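Local coordinates for protein 6-carboxyhexanoate--coa ligase (Bacillus subtilis, PDB 5FM0) that belongs to the 6-carboxyhexanoate--CoA ligase (pimeloyl-CoA synthase) family and, as a two-chain assembly, holds pimeloyl-AMP, pyrophosphate and magnesium ions, at residues 13-18 against 60-65; 73-78 against 249-254; 200-205 against 212-217. All coordinates share one frame; numbering follows the deposited sequence.

The three contacts illustrate how one chain combines separate sheets, each with its own strand geometry. Contact 1 is an antiparallel pair in a three-stranded sheet, contact 2 a parallel pair in a small three-stranded sheet, and contact 3 a hairpin within a mixed sheet. Along the chain contact 1 closes first, strands 61-68 and 74-76 follow one another, and contact 3 is nested inside the loop that contact 2 closes. Their centres are about 28 Å (1 and 2), about 27 Å (1 and 3) and about 22 Å (2 and 3) apart. Helix 170-184 packs against both contacts 2 and 3. Contact 1 lies at the subunit interface, whereas contact 3 binds the carboxylate end of pimeloyl-AMP.

Contact 1. Residues 13-18 against 60-65; sequences MRASMN and DFMQIQ. With PT (platinum (II) ion), chain I; PT (platinum (II) ion), chain G.
The guanidinium of Arg-14 carries the side chain of Gln-63 over one face, with Gln-63 CD lying 3.7 Å above the guanidinium plane and displaced toward the rim. The two side chains lie alongside each other and point the same way, the guanidinium and amide planes 41° apart. With chi1 at 60° and an extended chain from CG to NE, Arg-14 also brings NE to the edge of the Phe-61 ring, 4.4 Å from Phe-61 CE2. Ser-16 OG approaches the same ring obliquely but makes its hydrogen bond to the backbone of Gly-19.

Beneath these groups is an antiparallel ladder between strand 8-17, the middle of a three-stranded sheet, and strand 61-68, which pairs in turn with a strand of the second subunit and so carries the sheet across the interface. The ladder ends in a classic beta bulge: Ser-16 O accepts from both Asp-60 N (3.0 Å) and Phe-61 N (3.3 Å). Just beyond it, Asp-60, with the end of its side chain brought toward 13-18, receives Asn-18 N at OD2, 2.8 Å away, on the syn side and 30° out of the carboxylate plane.

On the other face of this ladder, Met-13, Ala-15, Met-62 and Ile-64 form an apolar layer. Met-13 CG meets Ile-64 CG1 at 3.8 Å, and the Met-62 methyl reaches the CB of Ala-15; helix 40-52 covers this layer through Leu-47, Leu-48 and Leu-52. At the strand end, Met-17 SD binds two platinum ions, at 2.3 Å (chain I) and 2.2 Å (chain G).

Contact 2. Residues 73-78 against 249-254; sequences IKTIQP and PILIEW
A short parallel beta ladder pairs Lys-74, Thr-75 and Ile-76 with Ile-250, Leu-251 and Ile-252, in that order. The backbone bonds step from one strand to the other in the manner of parallel sheets. Lys-74 N gives to Pro-249 O (3.2 Å), and Lys-74 O accepts from Leu-251 N (2.9 Å). Ile-76 then repeats the pattern, its N bonding to Leu-251 O at 3.0 Å and its O receiving Glu-253 N at 2.8 Å. Leu-251 thus serves both Lys-74, through its N, and Ile-76, through its O, with Pro-249 and Glu-253 completing the pattern at the ends, while Thr-75 lies between the two bonding residues. The strand segments are twisted by 29°.

On one face the isoleucines mesh. A chi1 of 60° sets Ile-76 CG1 between its own backbone N and carbonyl carbon, where it meets Ile-252 CD1 at 3.6 Å and Ile-250 CG2 at 3.9 Å. Helix 170-184 closes over this group with Ala-177, Lys-181 and Arg-184. Strand 250-252 is the middle of a three-stranded parallel sheet, with 150-151 on its other flank and 74-76 at one margin, so that this contact joins chain regions separated by some 170 residues.

Across the sheet, Ile-73 points its CD1 at Pro-249 CB, a close 3.4 Å, and lays CG2 against the branch of Leu-251; Leu-34 of strand 26-36 backs both Pro-249 and Leu-251. Farther along, the CG2 methyl of Thr-75 rests on the CB of Glu-253. Beyond the ladder, Pro-78 CD touches Ile-252 CG2 at 3.7 Å and its CG approaches the indole of Trp-254 obliquely; that indole packs edge-to-face with Trp-160. Gln-77 bends at chi2 to bring its amide beside the Trp-254 backbone, and its OE1 accepts from Glu-255 N.

Contact 3. Residues 200-205 against 212-217; sequences YITGYV and YQRITA. With WAQ (pimeloyl-AMP), chain C.
Tyr-204 and Tyr-212 form the tight half of the contact. Tyr-212 CE1 sits 3.3 Å above the plane of the Tyr-204 ring, over its centre, yet the planes stand at 42°, so the rings meet obliquely. With chi1 at 66°, Tyr-204 CG stands between N and C of its own backbone, which turns one ring face to Tyr-212, and the Tyr-204 hydroxyl is tied to Glu-191 and Arg-228. Helix 170-184 covers the pair with Ala-175, Leu-176 and Ala-179.

The same side holds the carboxylate of pimeloyl-AMP. Arg-214 presents the edge of its guanidinium: NE donates to OAB of the ligand at 3.0 Å, nearly straight at 173°, and NH2 to OAE at 2.9 Å. Tyr-212 OH gives OAB a second bond at 2.7 Å, while Tyr-200 OH is modelled only 2.4 Å from OAE, a length best treated as doubtful. Thr-202 CG2 lies over one guanidinium face, and Thr-83 OG1 meets Arg-214 NH1, helping to fix its rotation.

Underneath is a beta hairpin of strands 203-207 and 211-215, whose Gly-203/Ile-215 and Val-205/Gln-213 pairs are hydrogen-bonded; Gln-213 N reaches Val-205 O at 2.8 Å. Val-205 and Ile-215 turn to the opposite face, against helix 89-103.

Past the ladder the packing slackens, and Ile-201, Thr-202 and Thr-216 are partly exposed. Thr-202 OG1 donates to Thr-216 O across a long 3.3 Å, from above the carbonyl plane. Ile-201 CG1 also rests on Thr-216 O, and the aliphatic contact here joins Ile-201 CD1 to buried Ala-217 CB at 4.1 Å.

Contact 1. Residues 13-18 against 60-65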
loop_
_atom_site.group_PDB
_atom_site.type_symbol
_atom_site.label_atom_id
_atom_site.label_comp_id
_atom_site.label_asym_id
_atom_site.label_seq_id
_atom_site.Cartn_x
_atom_site.Cartn_y
_atom_site.Cartn_z
ATOM N N MET A 13 0.271 -3.444 -7.154
ATOM C CA MET A 13 0.308 -4.356 -6.034
ATOM C C MET A 13 1.661 -5.035 -5.982
ATOM O O MET A 13 2.245 -5.350 -7.014
ATOM C CB MET A 13 -0.791 -5.401 -6.189
ATOM C CG MET A 13 -0.858 -6.420 -5.061
ATOM S SD MET A 13 0.335 -7.753 -5.272
ATOM C CE MET A 13 -0.363 -8.635 -6.675
ATOM N N ARG A 14 2.167 -5.252 -4.777
ATOM C CA ARG A 14 3.280 -6.184 -4.580
ATOM C C ARG A 14 3.100 -6.990 -3.289
ATOM O O ARG A 14 2.480 -6.530 -2.335
ATOM C CB ARG A 14 4.625 -5.475 -4.618
ATOM C CG ARG A 14 4.844 -4.402 -3.575
ATOM C CD ARG A 14 6.252 -3.827 -3.723
ATOM N NE ARG A 14 6.762 -3.231 -2.486
ATOM C CZ ARG A 14 6.750 -1.927 -2.224
ATOM N NH1 ARG A 14 6.257 -1.057 -3.113
ATOM N NH2 ARG A 14 7.230 -1.490 -1.071
ATOM N N ALA A 15 3.606 -8.211 -3.295
ATOM C CA ALA A 15 3.456 -9.104 -2.180
ATOM C C ALA A 15 4.750 -9.905 -1.996
ATOM O O ALA A 15 5.417 -10.241 -2.956
ATOM C CB ALA A 15 2.280 -10.021 -2.418
ATOM N N SER A 16 5.113 -10.177 -0.754
ATOM C CA SER A 16 6.294 -10.964 -0.467
ATOM C C SER A 16 6.049 -11.901 0.723
ATOM O O SER A 16 5.021 -11.814 1.399
ATOM C CB SER A 16 7.506 -10.058 -0.231
ATOM O OG SER A 16 7.203 -8.963 0.611
ATOM N N MET A 17 6.976 -12.831 0.922
ATOM C CA MET A 17 6.923 -13.804 2.018
ATOM C C MET A 17 8.220 -13.657 2.816
ATOM O O MET A 17 9.292 -13.403 2.236
ATOM C CB MET A 17 6.784 -15.214 1.452
ATOM C CG MET A 17 6.316 -16.274 2.438
ATOM S SD MET A 17 6.609 -17.981 1.900
ATOM C CE MET A 17 5.698 -18.099 0.369
ATOM N N ASN A 18 8.124 -13.799 4.139
ATOM C CA ASN A 18 9.235 -13.477 5.063
ATOM C C ASN A 18 9.571 -11.977 5.058
ATOM O O ASN A 18 10.686 -11.580 4.709
ATOM C CB ASN A 18 10.492 -14.304 4.745
ATOM C CG ASN A 18 10.305 -15.789 5.025
ATOM O OD1 ASN A 18 9.528 -16.488 4.352
ATOM N ND2 ASN A 18 11.030 -16.285 6.012
ATOM N N ASP A 60 3.123 -12.691 3.541
ATOM C CA ASP A 60 2.926 -12.056 4.823
ATOM C C ASP A 60 3.114 -10.527 4.726
ATOM O O ASP A 60 3.137 -9.834 5.734
ATOM C CB ASP A 60 3.855 -12.676 5.867
ATOM C CG ASP A 60 5.312 -12.575 5.498
ATOM O OD1 ASP A 60 5.691 -11.625 4.761
ATOM O OD2 ASP A 60 6.088 -13.444 5.969
ATOM N N PHE A 61 3.259 -10.025 3.506
ATOM C CA PHE A 61 3.318 -8.603 3.239
ATOM C C PHE A 61 2.650 -8.298 1.900
ATOM O O PHE A 61 2.820 -9.022 0.937
ATOM C CB PHE A 61 4.754 -8.123 3.201
ATOM C CG PHE A 61 4.888 -6.677 2.835
ATOM C CD1 PHE A 61 4.814 -5.691 3.810
ATOM C CD2 PHE A 61 5.066 -6.298 1.526
ATOM C CE1 PHE A 61 4.924 -4.356 3.472
ATOM C CE2 PHE A 61 5.185 -4.964 1.180
ATOM C CZ PHE A 61 5.115 -3.990 2.154
ATOM N N MET A 62 1.866 -7.237 1.853
ATOM C CA MET A 62 1.280 -6.793 0.618
ATOM C C MET A 62 1.001 -5.289 0.628
ATOM O O MET A 62 0.600 -4.738 1.637
ATOM C CB MET A 62 -0.007 -7.546 0.329
ATOM C CG MET A 62 -0.599 -7.182 -1.033
ATOM S SD MET A 62 -2.102 -8.073 -1.500
ATOM C CE MET A 62 -1.542 -9.759 -1.396
ATOM N N GLN A 63 1.227 -4.650 -0.521
ATOM C CA GLN A 63 0.904 -3.259 -0.746
ATOM C C GLN A 63 0.052 -3.150 -1.981
ATOM O O GLN A 63 0.414 -3.641 -3.020
ATOM C CB GLN A 63 2.142 -2.435 -0.996
ATOM C CG GLN A 63 2.866 -1.927 0.221
ATOM C CD GLN A 63 3.563 -0.597 -0.045
ATOM O OE1 GLN A 63 3.106 0.209 -0.869
ATOM N NE2 GLN A 63 4.676 -0.364 0.648
ATOM N N ILE A 64 -1.058 -2.460 -1.854
ATOM C CA ILE A 64 -1.833 -2.087 -2.959
ATOM C C ILE A 64 -1.977 -0.590 -2.928
ATOM O O ILE A 64 -2.241 0.008 -1.888
ATOM C CB ILE A 64 -3.227 -2.671 -2.896
ATOM C CG1 ILE A 64 -3.150 -4.191 -2.977
ATOM C CG2 ILE A 64 -4.075 -2.087 -4.023
ATOM C CD1 ILE A 64 -4.472 -4.866 -2.734
ATOM N N GLN A 65 -1.850 0.016 -4.091
ATOM C CA GLN A 65 -1.808 1.449 -4.170
ATOM C C GLN A 65 -2.438 1.966 -5.476
ATOM O O GLN A 65 -2.377 1.307 -6.518
ATOM C CB GLN A 65 -0.352 1.882 -4.055
ATOM C CG GLN A 65 -0.056 3.169 -4.768
ATOM C CD GLN A 65 1.345 3.646 -4.518
ATOM O OE1 GLN A 65 2.046 3.120 -3.668
ATOM N NE2 GLN A 65 1.754 4.662 -5.255
HETATM PT PT PT I . 8.860 -18.265 1.801
HETATM PT PT PT G . 5.418 -19.184 3.383
#

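Contact 2. Residues 73-78 against 249-254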
loop_
_atom_site.group_PDB
_atom_site.type_symbol
_atom_site.label_atom_id
_atom_site.label_comp_id
_atom_site.label_asym_id
_atom_site.label_seq_id
_atom_site.Cartn_x
_atom_site.Cartn_y
_atom_site.Cartn_z
ATOM N N ILE A 73 -2.913 9.219 -22.299
ATOM C CA ILE A 73 -2.826 7.787 -22.494
ATOM C C ILE A 73 -2.655 7.419 -23.959
ATOM O O ILE A 73 -3.525 7.684 -24.774
ATOM C CB ILE A 73 -4.141 7.097 -22.027
ATOM C CG1 ILE A 73 -4.570 7.559 -20.622
ATOM C CG2 ILE A 73 -4.005 5.593 -22.081
ATOM C CD1 ILE A 73 -3.464 7.577 -19.597
ATOM N N LYS A 74 -1.562 6.756 -24.287
ATOM C CA LYS A 74 -1.384 6.236 -25.632
ATOM C C LYS A 74 -1.992 4.833 -25.771
ATOM O O LYS A 74 -1.883 4.006 -24.888
ATOM C CB LYS A 74 0.084 6.271 -26.024
ATOM C CG LYS A 74 0.587 7.700 -26.255
ATOM C CD LYS A 74 1.748 7.739 -27.251
ATOM C CE LYS A 74 2.041 9.148 -27.767
ATOM N NZ LYS A 74 2.352 10.090 -26.654
ATOM N N THR A 75 -2.673 4.602 -26.876
ATOM C CA THR A 75 -3.284 3.323 -27.159
ATOM C C THR A 75 -2.541 2.741 -28.334
ATOM O O THR A 75 -2.257 3.447 -29.272
ATOM C CB THR A 75 -4.774 3.471 -27.529
ATOM O OG1 THR A 75 -5.534 3.815 -26.362
ATOM C CG2 THR A 75 -5.319 2.171 -28.114
ATOM N N ILE A 76 -2.199 1.462 -28.264
ATOM C CA ILE A 76 -1.416 0.810 -29.311
ATOM C C ILE A 76 -1.934 -0.587 -29.552
ATOM O O ILE A 76 -2.654 -1.144 -28.731
ATOM C CB ILE A 76 0.088 0.659 -28.923
ATOM C CG1 ILE A 76 0.244 -0.178 -27.638
ATOM C CG2 ILE A 76 0.761 2.010 -28.727
ATOM C CD1 ILE A 76 1.678 -0.617 -27.366
ATOM N N GLN A 77 -1.527 -1.150 -30.676
ATOM C CA GLN A 77 -1.757 -2.554 -30.974
ATOM C C GLN A 77 -0.752 -3.404 -30.219
ATOM O O GLN A 77 0.344 -2.970 -29.918
ATOM C CB GLN A 77 -1.559 -2.832 -32.480
ATOM C CG GLN A 77 -2.405 -1.980 -33.414
ATOM C CD GLN A 77 -3.790 -2.546 -33.605
ATOM O OE1 GLN A 77 -3.982 -3.766 -33.639
ATOM N NE2 GLN A 77 -4.775 -1.662 -33.715
ATOM N N PRO A 78 -1.129 -4.627 -29.915
ATOM C CA PRO A 78 -0.185 -5.573 -29.372
ATOM C C PRO A 78 0.813 -6.031 -30.418
ATOM O O PRO A 78 0.526 -5.960 -31.600
ATOM C CB PRO A 78 -1.073 -6.748 -28.969
ATOM C CG PRO A 78 -2.242 -6.661 -29.873
ATOM C CD PRO A 78 -2.475 -5.197 -30.075
ATOM N N PRO A 249 1.870 5.934 -19.764
ATOM C CA PRO A 249 0.649 5.152 -19.743
ATOM C C PRO A 249 0.262 4.608 -21.104
ATOM O O PRO A 249 0.258 5.336 -22.077
ATOM C CB PRO A 249 -0.394 6.132 -19.224
ATOM C CG PRO A 249 0.165 7.472 -19.470
ATOM C CD PRO A 249 1.648 7.360 -19.547
ATOM N N ILE A 250 -0.079 3.323 -21.145
ATOM C CA ILE A 250 -0.316 2.617 -22.381
ATOM C C ILE A 250 -1.518 1.718 -22.215
ATOM O O ILE A 250 -1.594 0.950 -21.264
ATOM C CB ILE A 250 0.893 1.728 -22.716
ATOM C CG1 ILE A 250 2.105 2.582 -23.081
ATOM C CG2 ILE A 250 0.573 0.749 -23.819
ATOM C CD1 ILE A 250 2.084 3.108 -24.496
ATOM N N LEU A 251 -2.469 1.812 -23.133
ATOM C CA LEU A 251 -3.529 0.824 -23.214
ATOM C C LEU A 251 -3.361 0.038 -24.494
ATOM O O LEU A 251 -3.073 0.593 -25.535
ATOM C CB LEU A 251 -4.898 1.488 -23.205
ATOM C CG LEU A 251 -5.342 2.108 -21.886
ATOM C CD1 LEU A 251 -6.620 2.914 -22.109
ATOM C CD2 LEU A 251 -5.540 1.038 -20.820
ATOM N N ILE A 252 -3.539 -1.263 -24.404
ATOM C CA ILE A 252 -3.515 -2.089 -25.569
ATOM C C ILE A 252 -4.920 -2.154 -26.133
ATOM O O ILE A 252 -5.861 -2.420 -25.396
ATOM C CB ILE A 252 -3.058 -3.507 -25.234
ATOM C CG1 ILE A 252 -1.708 -3.484 -24.512
ATOM C CG2 ILE A 252 -2.968 -4.343 -26.495
ATOM C CD1 ILE A 252 -0.584 -2.795 -25.260
ATOM N N GLU A 253 -5.048 -1.903 -27.437
ATOM C CA GLU A 253 -6.295 -2.145 -28.164
ATOM C C GLU A 253 -6.019 -2.726 -29.552
ATOM O O GLU A 253 -5.472 -2.060 -30.425
ATOM C CB GLU A 253 -7.117 -0.876 -28.297
ATOM C CG GLU A 253 -8.522 -1.158 -28.795
ATOM C CD GLU A 253 -9.484 -0.001 -28.578
ATOM O OE1 GLU A 253 -9.104 0.998 -27.943
ATOM O OE2 GLU A 253 -10.636 -0.096 -29.037
ATOM N N TRP A 254 -6.386 -3.984 -29.723
ATOM C CA TRP A 254 -6.189 -4.703 -30.974
ATOM C C TRP A 254 -7.300 -4.433 -31.985
ATOM O O TRP A 254 -8.472 -4.334 -31.615
ATOM C CB TRP A 254 -6.166 -6.198 -30.679
ATOM C CG TRP A 254 -6.119 -7.074 -31.882
ATOM C CD1 TRP A 254 -5.051 -7.279 -32.708
ATOM C CD2 TRP A 254 -7.169 -7.905 -32.372
ATOM N NE1 TRP A 254 -5.379 -8.174 -33.689
ATOM C CE2 TRP A 254 -6.678 -8.576 -33.507
ATOM C CE3 TRP A 254 -8.486 -8.138 -31.969
ATOM C CZ2 TRP A 254 -7.461 -9.467 -34.248
ATOM C CZ3 TRP A 254 -9.261 -9.018 -32.701
ATOM C CH2 TRP A 254 -8.746 -9.674 -33.827
#

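Contact 3. Residues 200-205 against 212-217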
loop_
_atom_site.group_PDB
_atom_site.type_symbol
_atom_site.label_atom_id
_atom_site.label_comp_id
_atom_site.label_asym_id
_atom_site.label_seq_id
_atom_site.Cartn_x
_atom_site.Cartn_y
_atom_site.Cartn_z
ATOM N N TYR A 200 4.722 -22.695 -14.585
ATOM C CA TYR A 200 4.586 -22.152 -15.936
ATOM C C TYR A 200 5.925 -22.022 -16.632
ATOM O O TYR A 200 6.792 -21.253 -16.199
ATOM C CB TYR A 200 3.907 -20.805 -15.870
ATOM C CG TYR A 200 3.295 -20.388 -17.153
ATOM C CD1 TYR A 200 2.048 -20.874 -17.538
ATOM C CD2 TYR A 200 3.950 -19.494 -18.001
ATOM C CE1 TYR A 200 1.469 -20.492 -18.736
ATOM C CE2 TYR A 200 3.379 -19.094 -19.199
ATOM C CZ TYR A 200 2.141 -19.601 -19.562
ATOM O OH TYR A 200 1.563 -19.213 -20.736
ATOM N N ILE A 201 6.107 -22.769 -17.717
ATOM C CA ILE A 201 7.451 -22.902 -18.300
ATOM C C ILE A 201 7.616 -22.191 -19.631
ATOM O O ILE A 201 8.717 -22.114 -20.160
ATOM C CB ILE A 201 7.859 -24.381 -18.490
ATOM C CG1 ILE A 201 6.866 -25.106 -19.413
ATOM C CG2 ILE A 201 7.980 -25.066 -17.141
ATOM C CD1 ILE A 201 7.375 -26.451 -19.893
ATOM N N THR A 202 6.525 -21.681 -20.175
ATOM C CA THR A 202 6.598 -20.931 -21.406
ATOM C C THR A 202 7.182 -19.531 -21.136
ATOM O O THR A 202 6.825 -18.882 -20.155
ATOM C CB THR A 202 5.200 -20.772 -22.027
ATOM O OG1 THR A 202 4.674 -22.063 -22.341
ATOM C CG2 THR A 202 5.267 -19.928 -23.291
ATOM N N GLY A 203 8.075 -19.092 -22.007
ATOM C CA GLY A 203 8.671 -17.753 -21.947
ATOM C C GLY A 203 8.569 -17.091 -23.309
ATOM O O GLY A 203 7.773 -17.511 -24.151
ATOM N N TYR A 204 9.328 -16.026 -23.519
ATOM C CA TYR A 204 9.340 -15.362 -24.820
ATOM C C TYR A 204 10.546 -14.520 -25.021
ATOM O O TYR A 204 11.248 -14.188 -24.082
ATOM C CB TYR A 204 8.113 -14.476 -25.051
ATOM C CG TYR A 204 7.986 -13.263 -24.153
ATOM C CD1 TYR A 204 8.606 -12.056 -24.470
ATOM C CD2 TYR A 204 7.194 -13.312 -23.004
ATOM C CE1 TYR A 204 8.445 -10.932 -23.656
ATOM C CE2 TYR A 204 7.044 -12.201 -22.182
ATOM C CZ TYR A 204 7.664 -11.018 -22.513
ATOM O OH TYR A 204 7.520 -9.944 -21.679
ATOM N N VAL A 205 10.788 -14.214 -26.289
ATOM C CA VAL A 205 11.660 -13.140 -26.667
ATOM C C VAL A 205 10.809 -12.161 -27.475
ATOM O O VAL A 205 9.942 -12.571 -28.244
ATOM C CB VAL A 205 12.841 -13.653 -27.479
ATOM C CG1 VAL A 205 13.555 -12.503 -28.148
ATOM C CG2 VAL A 205 13.817 -14.381 -26.571
ATOM N N TYR A 212 6.399 -10.757 -30.779
ATOM C CA TYR A 212 6.352 -11.467 -29.529
ATOM C C TYR A 212 6.476 -12.945 -29.824
ATOM O O TYR A 212 5.517 -13.572 -30.247
ATOM C CB TYR A 212 5.022 -11.138 -28.838
ATOM C CG TYR A 212 4.770 -11.764 -27.490
ATOM C CD1 TYR A 212 5.308 -11.222 -26.345
ATOM C CD2 TYR A 212 3.928 -12.849 -27.355
ATOM C CE1 TYR A 212 5.048 -11.769 -25.106
ATOM C CE2 TYR A 212 3.657 -13.394 -26.124
ATOM C CZ TYR A 212 4.221 -12.845 -25.002
ATOM O OH TYR A 212 3.949 -13.399 -23.782
ATOM N N GLN A 213 7.669 -13.487 -29.577
ATOM C CA GLN A 213 8.011 -14.872 -29.904
ATOM C C GLN A 213 7.964 -15.818 -28.692
ATOM O O GLN A 213 8.946 -15.950 -27.946
ATOM C CB GLN A 213 9.427 -14.927 -30.499
ATOM C CG GLN A 213 9.595 -14.202 -31.821
ATOM C CD GLN A 213 9.092 -14.995 -33.012
ATOM O OE1 GLN A 213 8.976 -16.216 -32.962
ATOM N NE2 GLN A 213 8.783 -14.296 -34.088
ATOM N N ARG A 214 6.831 -16.477 -28.498
ATOM C CA ARG A 214 6.683 -17.433 -27.400
ATOM C C ARG A 214 7.500 -18.696 -27.641
ATOM O O ARG A 214 7.588 -19.180 -28.767
ATOM C CB ARG A 214 5.230 -17.820 -27.259
ATOM C CG ARG A 214 4.311 -16.633 -27.238
ATOM C CD ARG A 214 2.874 -17.070 -27.233
ATOM N NE ARG A 214 2.482 -17.660 -25.957
ATOM C CZ ARG A 214 1.902 -18.845 -25.842
ATOM N NH1 ARG A 214 1.666 -19.579 -26.926
ATOM N NH2 ARG A 214 1.566 -19.295 -24.649
ATOM N N ILE A 215 8.092 -19.203 -26.569
ATOM C CA ILE A 215 8.898 -20.391 -26.569
ATOM C C ILE A 215 8.343 -21.270 -25.447
ATOM O O ILE A 215 8.415 -20.893 -24.280
ATOM C CB ILE A 215 10.350 -20.041 -26.267
ATOM C CG1 ILE A 215 10.883 -19.063 -27.301
ATOM C CG2 ILE A 215 11.224 -21.290 -26.231
ATOM C CD1 ILE A 215 12.234 -18.479 -26.915
ATOM N N THR A 216 7.791 -22.431 -25.805
ATOM C CA THR A 216 6.903 -23.193 -24.917
ATOM C C THR A 216 7.606 -23.921 -23.792
ATOM O O THR A 216 6.956 -24.374 -22.868
ATOM C CB THR A 216 6.084 -24.217 -25.708
ATOM O OG1 THR A 216 6.974 -25.087 -26.419
ATOM C CG2 THR A 216 5.167 -23.514 -26.696
ATOM N N ALA A 217 8.925 -24.020 -23.859
ATOM C CA ALA A 217 9.686 -24.508 -22.736
ATOM C C ALA A 217 10.935 -23.677 -22.554
ATOM O O ALA A 217 11.798 -23.691 -23.420
ATOM C CB ALA A 217 10.062 -25.976 -22.935
HETATM N N1 WAQ C . 8.082 -4.736 -14.868
HETATM C C2 WAQ C . 9.371 -5.270 -14.932
HETATM N N3 WAQ C . 9.563 -6.610 -14.659
HETATM C C4 WAQ C . 8.503 -7.381 -14.346
HETATM C C5 WAQ C . 7.272 -6.864 -14.305
HETATM C C6 WAQ C . 7.077 -5.555 -14.562
HETATM N N6 WAQ C . 5.833 -5.088 -14.513
HETATM N N7 WAQ C . 6.432 -7.856 -13.976
HETATM C C8 WAQ C . 7.151 -8.961 -13.823
HETATM N N9 WAQ C . 8.431 -8.678 -14.044
HETATM C "C1'" WAQ C . 9.610 -9.578 -13.979
HETATM C "C2'" WAQ C . 9.904 -9.961 -12.513
HETATM O "O2'" WAQ C . 11.294 -10.180 -12.248
HETATM C "C3'" WAQ C . 9.219 -11.297 -12.399
HETATM O "O3'" WAQ C . 9.784 -12.114 -11.341
HETATM C "C4'" WAQ C . 9.471 -11.935 -13.771
HETATM O "O4'" WAQ C . 9.323 -10.820 -14.701
HETATM C "C5'" WAQ C . 8.385 -12.966 -13.860
HETATM O "O5'" WAQ C . 7.269 -12.277 -14.205
HETATM O OAB WAQ C . 3.098 -15.930 -23.603
HETATM O OAC WAQ C . 4.231 -15.038 -16.136
HETATM O OAD WAQ C . 6.074 -14.476 -13.483
HETATM O OAE WAQ C . 2.385 -17.641 -22.372
HETATM O OAH WAQ C . 4.624 -12.337 -13.868
HETATM C CAK WAQ C . 5.661 -15.700 -20.113
HETATM C CAL WAQ C . 4.903 -15.596 -21.479
HETATM C CAM WAQ C . 4.883 -15.104 -18.938
HETATM C CAN WAQ C . 3.419 -15.822 -21.263
HETATM C CAO WAQ C . 5.871 -14.552 -17.917
HETATM O OAU WAQ C . 5.763 -13.324 -15.852
HETATM C CAW WAQ C . 2.934 -16.521 -22.511
HETATM C CAX WAQ C . 5.194 -14.352 -16.534
HETATM P PBG WAQ C . 5.837 -13.075 -14.196
#